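Local structure of 70 KDA protein (Xanthomonas sp., 4B2N) at residues 106-111 / 239-244; 111-116 / 184-189; 224-229 / 613-618. The protein cleaves natural rubber oxidatively and processively, acting as a dioxygenase that carries two covalently bound c-type hemes. All blocks are in the same frame, centred on the assembly; numbering follows the deposited sequence.

Contact 1. Residues 106-111 / 239-244. With HEC (heme c), chain C.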
loop_
_atom_site.group_PDB
_atom_site.type_symbol
_atom_site.label_atom_id
_atom_site.label_comp_id
_atom_site.label_asym_id
_atom_site.label_seq_id
_atom_site.Cartn_x
_atom_site.Cartn_y
_atom_site.Cartn_z
ATOM N N GLN A 106 11.139 -14.366 5.088
ATOM C CA GLN A 106 9.921 -14.811 4.403
ATOM C C GLN A 106 8.688 -14.677 5.326
ATOM O O GLN A 106 8.388 -15.545 6.141
ATOM C CB GLN A 106 10.041 -16.235 3.901
ATOM C CG GLN A 106 8.872 -16.557 2.936
ATOM C CD GLN A 106 9.265 -17.606 1.944
ATOM O OE1 GLN A 106 9.226 -17.392 0.705
ATOM N NE2 GLN A 106 9.691 -18.729 2.461
ATOM N N PHE A 107 8.004 -13.570 5.204
ATOM C CA PHE A 107 6.802 -13.286 5.965
ATOM C C PHE A 107 5.583 -13.770 5.186
ATOM O O PHE A 107 4.758 -14.530 5.716
ATOM C CB PHE A 107 6.676 -11.766 6.115
ATOM C CG PHE A 107 7.706 -11.183 7.039
ATOM C CD1 PHE A 107 7.820 -11.654 8.373
ATOM C CD2 PHE A 107 8.572 -10.198 6.588
ATOM C CE1 PHE A 107 8.804 -11.164 9.243
ATOM C CE2 PHE A 107 9.542 -9.662 7.471
ATOM C CZ PHE A 107 9.652 -10.172 8.783
ATOM N N PHE A 108 5.494 -13.292 3.945
ATOM C CA PHE A 108 4.343 -13.511 3.027
ATOM C C PHE A 108 4.282 -14.978 2.638
ATOM O O PHE A 108 5.310 -15.656 2.474
ATOM C CB PHE A 108 4.539 -12.570 1.829
ATOM C CG PHE A 108 3.472 -12.649 0.753
ATOM C CD1 PHE A 108 3.453 -13.717 -0.192
ATOM C CD2 PHE A 108 2.511 -11.682 0.650
ATOM C CE1 PHE A 108 2.455 -13.807 -1.199
ATOM C CE2 PHE A 108 1.554 -11.741 -0.383
ATOM C CZ PHE A 108 1.540 -12.786 -1.303
ATOM N N GLN A 109 3.074 -15.519 2.628
ATOM C CA GLN A 109 2.776 -16.881 2.180
ATOM C C GLN A 109 3.649 -17.430 1.038
ATOM O O GLN A 109 3.547 -16.938 -0.042
ATOM C CB GLN A 109 1.283 -16.892 1.734
ATOM C CG GLN A 109 0.838 -18.291 1.295
ATOM C CD GLN A 109 0.979 -19.278 2.390
ATOM O OE1 GLN A 109 0.358 -19.122 3.482
ATOM N NE2 GLN A 109 1.709 -20.350 2.129
ATOM N N PRO A 110 4.431 -18.520 1.264
ATOM C CA PRO A 110 5.193 -19.090 0.143
ATOM C C PRO A 110 4.266 -19.600 -0.945
ATOM O O PRO A 110 3.198 -20.154 -0.630
ATOM C CB PRO A 110 5.896 -20.289 0.781
ATOM C CG PRO A 110 6.186 -19.834 2.183
ATOM C CD PRO A 110 4.943 -19.012 2.562
ATOM N N MET A 111 4.696 -19.521 -2.202
ATOM C CA MET A 111 3.829 -19.925 -3.322
ATOM C C MET A 111 4.339 -21.138 -4.068
ATOM O O MET A 111 3.541 -21.845 -4.639
ATOM C CB MET A 111 3.558 -18.787 -4.307
ATOM C CG MET A 111 2.921 -17.619 -3.628
ATOM S SD MET A 111 2.750 -16.144 -4.685
ATOM C CE MET A 111 4.341 -16.142 -5.483
ATOM N N PRO A 239 -3.783 -18.265 0.554
ATOM C CA PRO A 239 -4.357 -16.921 0.686
ATOM C C PRO A 239 -3.319 -15.914 0.044
ATOM O O PRO A 239 -2.330 -15.573 0.656
ATOM C CB PRO A 239 -4.515 -16.728 2.176
ATOM C CG PRO A 239 -3.540 -17.724 2.801
ATOM C CD PRO A 239 -3.387 -18.879 1.847
ATOM N N LEU A 240 -3.509 -15.514 -1.201
ATOM C CA LEU A 240 -2.540 -14.589 -1.804
ATOM C C LEU A 240 -3.357 -13.653 -2.665
ATOM O O LEU A 240 -4.473 -13.979 -3.031
ATOM C CB LEU A 240 -1.418 -15.309 -2.556
ATOM C CG LEU A 240 -1.748 -15.826 -3.946
ATOM C CD1 LEU A 240 -0.777 -16.787 -4.566
ATOM C CD2 LEU A 240 -3.011 -16.536 -3.711
ATOM N N PRO A 241 -2.842 -12.454 -2.918
ATOM C CA PRO A 241 -3.670 -11.445 -3.572
ATOM C C PRO A 241 -3.779 -11.693 -5.071
ATOM O O PRO A 241 -2.996 -12.473 -5.621
ATOM C CB PRO A 241 -2.956 -10.117 -3.293
ATOM C CG PRO A 241 -1.651 -10.445 -2.704
ATOM C CD PRO A 241 -1.502 -11.960 -2.541
ATOM N N TRP A 242 -4.796 -11.074 -5.704
ATOM C CA TRP A 242 -4.982 -11.207 -7.170
ATOM C C TRP A 242 -5.033 -9.822 -7.714
ATOM O O TRP A 242 -4.955 -8.853 -6.930
ATOM C CB TRP A 242 -6.287 -11.971 -7.389
ATOM C CG TRP A 242 -6.497 -12.479 -8.802
ATOM C CD1 TRP A 242 -7.243 -11.856 -9.794
ATOM C CD2 TRP A 242 -6.020 -13.755 -9.394
ATOM N NE1 TRP A 242 -7.238 -12.623 -10.946
ATOM C CE2 TRP A 242 -6.514 -13.777 -10.770
ATOM C CE3 TRP A 242 -5.261 -14.826 -8.934
ATOM C CZ2 TRP A 242 -6.288 -14.865 -11.630
ATOM C CZ3 TRP A 242 -5.013 -15.924 -9.800
ATOM C CH2 TRP A 242 -5.512 -15.933 -11.111
ATOM N N SER A 243 -5.151 -9.657 -9.037
ATOM C CA SER A 243 -5.343 -8.321 -9.517
ATOM C C SER A 243 -6.111 -8.421 -10.815
ATOM O O SER A 243 -6.160 -9.503 -11.454
ATOM C CB SER A 243 -3.994 -7.630 -9.748
ATOM O OG SER A 243 -3.222 -8.336 -10.697
ATOM N N THR A 244 -6.659 -7.295 -11.208
ATOM C CA THR A 244 -7.279 -7.201 -12.477
ATOM C C THR A 244 -6.313 -6.796 -13.549
ATOM O O THR A 244 -6.593 -7.020 -14.763
ATOM C CB THR A 244 -8.508 -6.280 -12.493
ATOM O OG1 THR A 244 -8.129 -4.949 -12.178
ATOM C CG2 THR A 244 -9.533 -6.745 -11.463
HETATM FE FE HEC C . 1.184 -3.185 2.028
HETATM C CHA HEC C . -0.885 -0.480 2.789
HETATM C CHB HEC C . 3.165 -2.473 4.845
HETATM C CHC HEC C . 2.878 -6.263 1.765
HETATM C CHD HEC C . -0.279 -3.560 -0.978
HETATM N NA HEC C . 1.155 -1.877 3.470
HETATM C C1A HEC C . 0.331 -0.715 3.552
HETATM C C2A HEC C . 0.768 0.233 4.566
HETATM C C3A HEC C . 1.929 -0.311 5.189
HETATM C C4A HEC C . 2.148 -1.577 4.481
HETATM C CMA HEC C . 2.781 0.332 6.266
HETATM C CAA HEC C . 0.146 1.598 4.958
HETATM C CBA HEC C . 0.626 2.600 3.906
HETATM C CGA HEC C . -0.045 3.954 4.046
HETATM O O1A HEC C . -1.307 4.069 4.224
HETATM O O2A HEC C . 0.725 4.905 3.886
HETATM N NB HEC C . 2.596 -4.166 3.138
HETATM C C1B HEC C . 3.346 -3.723 4.154
HETATM C C2B HEC C . 4.334 -4.658 4.673
HETATM C C3B HEC C . 4.238 -5.760 3.796
HETATM C C4B HEC C . 3.206 -5.347 2.852
HETATM C CMB HEC C . 5.166 -4.356 5.855
HETATM C CAB HEC C . 4.951 -7.086 3.829
HETATM C CBB HEC C . 4.688 -7.877 4.979
HETATM N NC HEC C . 1.358 -4.657 0.712
HETATM C C1C HEC C . 2.021 -5.870 0.673
HETATM C C2C HEC C . 1.840 -6.605 -0.604
HETATM C C3C HEC C . 0.877 -5.788 -1.373
HETATM C C4C HEC C . 0.604 -4.624 -0.534
HETATM C CMC HEC C . 2.483 -7.955 -0.904
HETATM C CAC HEC C . 0.279 -6.056 -2.720
HETATM C CBC HEC C . -0.116 -7.366 -3.008
HETATM N ND HEC C . -0.334 -2.193 1.102
HETATM C C1D HEC C . -0.788 -2.498 -0.112
HETATM C C2D HEC C . -1.838 -1.644 -0.564
HETATM C C3D HEC C . -2.018 -0.759 0.543
HETATM C C4D HEC C . -1.048 -1.200 1.538
HETATM C CMD HEC C . -2.600 -1.612 -1.841
HETATM C CAD HEC C . -3.098 0.263 0.628
HETATM C CBD HEC C . -4.300 -0.675 1.038
HETATM C CGD HEC C . -5.577 0.132 1.073
HETATM O O1D HEC C . -6.413 0.049 0.138
HETATM O O2D HEC C . -5.691 0.955 2.043
#

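Contact 2. Residues 111-116 / 184-189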
loop_
_atom_site.group_PDB
_atom_site.type_symbol
_atom_site.label_atom_id
_atom_site.label_comp_id
_atom_site.label_asym_id
_atom_site.label_seq_id
_atom_site.Cartn_x
_atom_site.Cartn_y
_atom_site.Cartn_z
ATOM N N MET A 111 4.696 -19.521 -2.202
ATOM C CA MET A 111 3.829 -19.925 -3.322
ATOM C C MET A 111 4.339 -21.138 -4.068
ATOM O O MET A 111 3.541 -21.845 -4.639
ATOM C CB MET A 111 3.558 -18.787 -4.307
ATOM C CG MET A 111 2.921 -17.619 -3.628
ATOM S SD MET A 111 2.750 -16.144 -4.685
ATOM C CE MET A 111 4.341 -16.142 -5.483
ATOM N N ALA A 112 5.660 -21.328 -4.129
ATOM C CA ALA A 112 6.278 -22.347 -5.016
ATOM C C ALA A 112 7.560 -22.882 -4.406
ATOM O O ALA A 112 8.269 -22.173 -3.666
ATOM C CB ALA A 112 6.546 -21.700 -6.376
ATOM N N LEU A 113 7.911 -24.126 -4.708
ATOM C CA LEU A 113 9.221 -24.647 -4.428
ATOM C C LEU A 113 10.226 -23.863 -5.249
ATOM O O LEU A 113 9.929 -23.381 -6.385
ATOM C CB LEU A 113 9.287 -26.139 -4.884
ATOM C CG LEU A 113 8.256 -27.041 -4.210
ATOM C CD1 LEU A 113 8.230 -28.331 -5.046
ATOM C CD2 LEU A 113 8.632 -27.401 -2.777
ATOM N N ALA A 114 11.417 -23.709 -4.695
ATOM C CA ALA A 114 12.454 -23.083 -5.496
ATOM C C ALA A 114 12.660 -23.745 -6.901
ATOM O O ALA A 114 12.802 -23.041 -7.941
ATOM C CB ALA A 114 13.723 -23.031 -4.683
ATOM N N THR A 115 12.593 -25.065 -6.966
ATOM C CA THR A 115 12.743 -25.709 -8.291
ATOM C C THR A 115 11.592 -25.421 -9.241
ATOM O O THR A 115 11.789 -25.244 -10.477
ATOM C CB THR A 115 13.032 -27.228 -8.151
ATOM O OG1 THR A 115 14.378 -27.329 -7.666
ATOM C CG2 THR A 115 12.938 -27.963 -9.522
ATOM N N SER A 116 10.394 -25.271 -8.699
ATOM C CA SER A 116 9.298 -24.896 -9.531
ATOM C C SER A 116 9.471 -23.482 -10.092
ATOM O O SER A 116 9.098 -23.220 -11.270
ATOM C CB SER A 116 8.017 -24.874 -8.721
ATOM O OG SER A 116 7.634 -26.181 -8.296
ATOM N N THR A 184 14.595 -20.834 3.308
ATOM C CA THR A 184 13.363 -21.676 3.269
ATOM C C THR A 184 13.311 -22.636 2.094
ATOM O O THR A 184 12.570 -23.618 2.132
ATOM C CB THR A 184 12.191 -20.750 3.184
ATOM O OG1 THR A 184 12.185 -20.078 1.897
ATOM C CG2 THR A 184 12.383 -19.735 4.276
ATOM N N GLY A 185 14.010 -22.308 1.011
ATOM C CA GLY A 185 13.826 -23.149 -0.206
ATOM C C GLY A 185 12.474 -22.980 -0.892
ATOM O O GLY A 185 12.142 -23.747 -1.807
ATOM N N LEU A 186 11.715 -21.925 -0.527
ATOM C CA LEU A 186 10.371 -21.678 -1.064
ATOM C C LEU A 186 10.347 -20.238 -1.504
ATOM O O LEU A 186 10.876 -19.381 -0.800
ATOM C CB LEU A 186 9.276 -21.775 0.034
ATOM C CG LEU A 186 9.331 -23.112 0.779
ATOM C CD1 LEU A 186 8.318 -23.164 1.936
ATOM C CD2 LEU A 186 9.050 -24.242 -0.230
ATOM N N ILE A 187 9.639 -19.978 -2.596
ATOM C CA ILE A 187 9.512 -18.609 -3.158
ATOM C C ILE A 187 8.121 -18.010 -2.964
ATOM O O ILE A 187 7.167 -18.700 -3.214
ATOM C CB ILE A 187 9.776 -18.683 -4.696
ATOM C CG1 ILE A 187 11.007 -19.524 -5.007
ATOM C CG2 ILE A 187 9.925 -17.320 -5.324
ATOM C CD1 ILE A 187 12.334 -19.068 -4.331
ATOM N N GLY A 188 7.984 -16.743 -2.530
ATOM C CA GLY A 188 6.684 -16.077 -2.537
ATOM C C GLY A 188 6.949 -14.676 -2.885
ATOM O O GLY A 188 8.083 -14.338 -3.234
ATOM N N ALA A 189 5.897 -13.893 -2.875
ATOM C CA ALA A 189 6.082 -12.455 -3.018
ATOM C C ALA A 189 6.725 -11.883 -1.733
ATOM O O ALA A 189 6.695 -12.497 -0.639
ATOM C CB ALA A 189 4.720 -11.802 -3.257
#

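Contact 3. Residues 224-229 / 613-618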
loop_
_atom_site.group_PDB
_atom_site.type_symbol
_atom_site.label_atom_id
_atom_site.label_comp_id
_atom_site.label_asym_id
_atom_site.label_seq_id
_atom_site.Cartn_x
_atom_site.Cartn_y
_atom_site.Cartn_z
ATOM N N ASP A 224 0.343 -18.192 -12.479
ATOM C CA ASP A 224 1.485 -19.038 -12.839
ATOM C C ASP A 224 1.846 -19.982 -11.701
ATOM O O ASP A 224 2.066 -21.188 -11.923
ATOM C CB ASP A 224 2.734 -18.262 -13.282
ATOM C CG ASP A 224 2.520 -17.487 -14.591
ATOM O OD1 ASP A 224 1.516 -17.708 -15.320
ATOM O OD2 ASP A 224 3.404 -16.672 -14.897
ATOM N N MET A 225 1.998 -19.430 -10.499
ATOM C CA MET A 225 2.532 -20.230 -9.371
ATOM C C MET A 225 1.591 -21.390 -9.032
ATOM O O MET A 225 2.044 -22.511 -8.648
ATOM C CB MET A 225 2.676 -19.306 -8.142
ATOM C CG MET A 225 3.734 -18.255 -8.310
ATOM S SD MET A 225 5.286 -19.070 -8.274
ATOM C CE MET A 225 6.267 -17.773 -7.537
ATOM N N PHE A 226 0.313 -21.121 -9.224
ATOM C CA PHE A 226 -0.749 -22.065 -8.881
ATOM C C PHE A 226 -0.554 -23.336 -9.711
ATOM O O PHE A 226 -0.899 -24.417 -9.236
ATOM C CB PHE A 226 -2.191 -21.492 -9.066
ATOM C CG PHE A 226 -3.268 -22.575 -8.905
ATOM C CD1 PHE A 226 -3.512 -23.122 -7.655
ATOM C CD2 PHE A 226 -3.973 -23.084 -10.003
ATOM C CE1 PHE A 226 -4.453 -24.142 -7.496
ATOM C CE2 PHE A 226 -4.891 -24.123 -9.845
ATOM C CZ PHE A 226 -5.137 -24.637 -8.602
ATOM N N ARG A 227 0.012 -23.205 -10.924
ATOM C CA ARG A 227 0.157 -24.361 -11.828
ATOM C C ARG A 227 1.468 -25.089 -11.622
ATOM O O ARG A 227 1.776 -26.004 -12.349
ATOM C CB ARG A 227 0.044 -23.947 -13.300
ATOM C CG ARG A 227 -1.307 -23.300 -13.635
ATOM C CD ARG A 227 -1.544 -23.225 -15.144
ATOM N NE ARG A 227 -0.616 -22.355 -15.837
ATOM C CZ ARG A 227 -0.634 -21.012 -15.777
ATOM N NH1 ARG A 227 -1.522 -20.324 -15.034
ATOM N NH2 ARG A 227 0.259 -20.335 -16.468
ATOM N N THR A 228 2.284 -24.653 -10.656
ATOM C CA THR A 228 3.455 -25.404 -10.307
ATOM C C THR A 228 3.186 -26.511 -9.263
ATOM O O THR A 228 2.102 -26.551 -8.664
ATOM C CB THR A 228 4.585 -24.454 -9.790
ATOM O OG1 THR A 228 4.249 -23.958 -8.480
ATOM C CG2 THR A 228 4.903 -23.326 -10.829
ATOM N N THR A 229 4.175 -27.380 -9.011
ATOM C CA THR A 229 4.009 -28.450 -7.991
ATOM C C THR A 229 3.575 -27.922 -6.628
ATOM O O THR A 229 4.255 -27.059 -6.047
ATOM C CB THR A 229 5.275 -29.316 -7.860
ATOM O OG1 THR A 229 5.493 -29.881 -9.135
ATOM C CG2 THR A 229 5.115 -30.472 -6.844
ATOM N N GLN A 613 -13.647 -22.095 -6.709
ATOM C CA GLN A 613 -13.120 -22.051 -8.087
ATOM C C GLN A 613 -11.574 -21.830 -7.953
ATOM O O GLN A 613 -11.105 -20.966 -7.178
ATOM C CB GLN A 613 -13.884 -20.851 -8.778
ATOM C CG GLN A 613 -13.500 -20.427 -10.199
ATOM C CD GLN A 613 -13.879 -18.965 -10.614
ATOM O OE1 GLN A 613 -13.399 -18.432 -11.671
ATOM N NE2 GLN A 613 -14.729 -18.306 -9.802
ATOM N N SER A 614 -10.782 -22.649 -8.619
ATOM C CA SER A 614 -9.348 -22.491 -8.553
ATOM C C SER A 614 -8.917 -21.382 -9.520
ATOM O O SER A 614 -9.677 -21.045 -10.440
ATOM C CB SER A 614 -8.723 -23.796 -8.990
ATOM O OG SER A 614 -8.938 -24.729 -7.942
ATOM N N PRO A 615 -7.710 -20.830 -9.325
ATOM C CA PRO A 615 -7.285 -19.701 -10.143
ATOM C C PRO A 615 -7.276 -20.072 -11.625
ATOM O O PRO A 615 -6.849 -21.181 -12.032
ATOM C CB PRO A 615 -5.862 -19.389 -9.625
ATOM C CG PRO A 615 -5.853 -19.922 -8.211
ATOM C CD PRO A 615 -6.738 -21.150 -8.254
ATOM N N PRO A 616 -7.857 -19.232 -12.422
ATOM C CA PRO A 616 -7.847 -19.453 -13.878
ATOM C C PRO A 616 -6.379 -19.325 -14.393
ATOM O O PRO A 616 -5.676 -18.424 -13.933
ATOM C CB PRO A 616 -8.682 -18.283 -14.416
ATOM C CG PRO A 616 -8.608 -17.258 -13.348
ATOM C CD PRO A 616 -8.528 -17.990 -12.033
ATOM N N PRO A 617 -5.953 -20.180 -15.343
ATOM C CA PRO A 617 -4.731 -19.908 -16.025
ATOM C C PRO A 617 -4.919 -18.609 -16.843
ATOM O O PRO A 617 -5.756 -18.545 -17.728
ATOM C CB PRO A 617 -4.533 -21.163 -16.908
ATOM C CG PRO A 617 -5.923 -21.672 -17.204
ATOM C CD PRO A 617 -6.673 -21.353 -15.908
ATOM N N ILE A 618 -4.155 -17.572 -16.532
ATOM C CA ILE A 618 -4.331 -16.306 -17.248
ATOM C C ILE A 618 -3.677 -16.400 -18.638
ATOM O O ILE A 618 -2.513 -16.745 -18.732
ATOM C CB ILE A 618 -3.769 -15.143 -16.423
ATOM C CG1 ILE A 618 -4.588 -14.988 -15.139
ATOM C CG2 ILE A 618 -3.794 -13.893 -17.283
ATOM C CD1 ILE A 618 -4.148 -13.840 -14.247
HETATM O O HOH W 1 -1.020 -18.025 -16.157
HETATM O O HOH W 2 -3.651 -20.975 -13.069
#

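Contact 1. Residues 106-111 / 239-244
Pro239 is the first residue of the 239-244 loop to meet the 106-111 loop, and it crosses Gln109 at about a right angle, with its ring atom CD 4.1 Å from Gln109 OE1. The glutamine brings its methylene CB beside the carbonyl of Pro239, while its polar end is satisfied by backbone: NE2 donates to Pro110 O at 3.1 Å, on a lone pair of that carbonyl, and OE1 accepts from Ile322 N. Leu240 comes next. In one of its two conformers CD1 lies 3.6 Å from Met111 SD, a contact to be taken as tentative; the unbranched, flexible methionine suits a buried apolar position. Leu240 CB sits 4.1 Å from Phe108 CZ. Pro241 then approaches Phe108 tip to tip. CG of the phenylalanine is anti to the backbone N (chi1 179°), which carries it toward the other loop. Pro241 CD meets the ring at its edge, in plane, 3.4 Å from Phe108 CZ. Both partners also reach the first heme c: Pro241 CG lies 3.5 Å from heme atom CBC. Phe108 CE2 is 3.9 Å from CMC, a methyl of the same heme. The loops meet by apolar packing alone, and Phe108 and Pro241 contribute hydrocarbon to the heme pocket near Cys191 and Cys194, which hold the cofactor, probably keeping this part of the porphyrin rim apolar.

Contact 2. Residues 111-116 / 184-189
Ile187 lays its CG1 branch against the backbone of Ala114, CG1 standing 3.9 Å from Ala114 CA, where the small alanine lets a branched chain come up close to the start of helix 114-118. CG1 is beside the backbone N and anti to the carbonyl carbon (chi1 -46°), which puts it against Ala114. Backbone bonds hold the strands together. Ile187 N gives a nearly straight bond to Ala112 O at 2.8 Å, while Ile187 O is gripped twice, by Met111 N at 2.8 Å and by Ala112 N at 3.2 Å. Two residues facing one make this a classic beta bulge in an antiparallel pair. Beyond it, the methyl of Met111 rests on the bare backbone of glycine, CE lying 3.8 Å from Gly188 CA. At the other end the side chains of the non-hydrogen-bonded pair Leu113 and Leu186 diverge at their bases, yet their CD2 methyls meet at 4.1 Å. Gly185 O accepts from Ala114 N at 3.0 Å. Gly185, whose positive phi (71°) favours glycine, sits within an ST turn, in which Thr184 OG1 accepts from Leu186 N. Strand 186-189, the middle of a three-stranded antiparallel sheet, leads to Cys191 and Cys194, which bind the first heme. The pairing is almost wholly main chain: the N-H groups of Met111, Ala112, Ala114 and Ile187 find carbonyl partners across it, and the edge strand passes directly into its helix.

Contact 3. Residues 224-229 / 613-618
With CG anti to its backbone N (chi1 171°), Phe226 directs CG from helix 218-226 toward the 613-618 loop, while a bend at chi3 (-65°) turns NE of Arg227. The phenyl ring takes part in a CH-pi contact: Pro615 CD stands 3.6 Å from the centroid of the Phe226 ring and only 1° off its normal. CD thus lies over the ring centre, and its hydrogens, probably slightly positive beside the amide nitrogen, suit the pi face. The pyrrolidine and the phenyl group cross at about a right angle. Ser614 adds its methylene, CB lying 3.7 Å from Phe226 CZ at a slant. Arg227, the next residue, meets Pro617, NH1 lying 3.4 Å from Pro617 CA. Its charge is met by Asp224, three residues earlier, in a salt bridge from Arg227 NH2 to Asp224 OD1 of 3.1 Å, the carboxylate being approached from above its plane. Asp224 OD2 in turn is paired with Arg140, and NH2 also donates to Gln123 O. Two waters sit in the guanidinium plane at its edge. One accepts from Arg227 NH1, its oxygen 2.6 Å away, and donates to Asp224 OD1 and Ile618 O. The other also accepts from NH1 and gives a weak bond to Pro615 O. Prolines suit this loop because they hold an extended course without needing N-H partners, and Ser223 takes up Pro616 O and Ile618 N. The join is thus part CH-pi and apolar packing, part hydrated ion pair: no direct hydrogen bond crosses between residues 224-229 and 613-618, and waters, together with Ser223, link the helix end and its charged pair to the loop backbone.

From the N terminus, the loop after helix 88-104 enters contact 1 and, through the shared Met111, runs straight into contact 2. Contact 2 closes first, at 184-189, so its loop is nested within that of contact 1. Helix 218-226 then opens contact 3 before contact 1 closes at 239-244; contacts 1 and 3 therefore cross, whereas 2 and 3 follow in series. Contact 3 closes only at 613-618, bringing a segment near the C terminus back to this region. Met225 packs on Met111 and Ala112, and Trp242 on Pro615, Pro616 and Ile618. Together they tie the small sheet, helix 218-226 and the late loop to the wall of the first heme pocket.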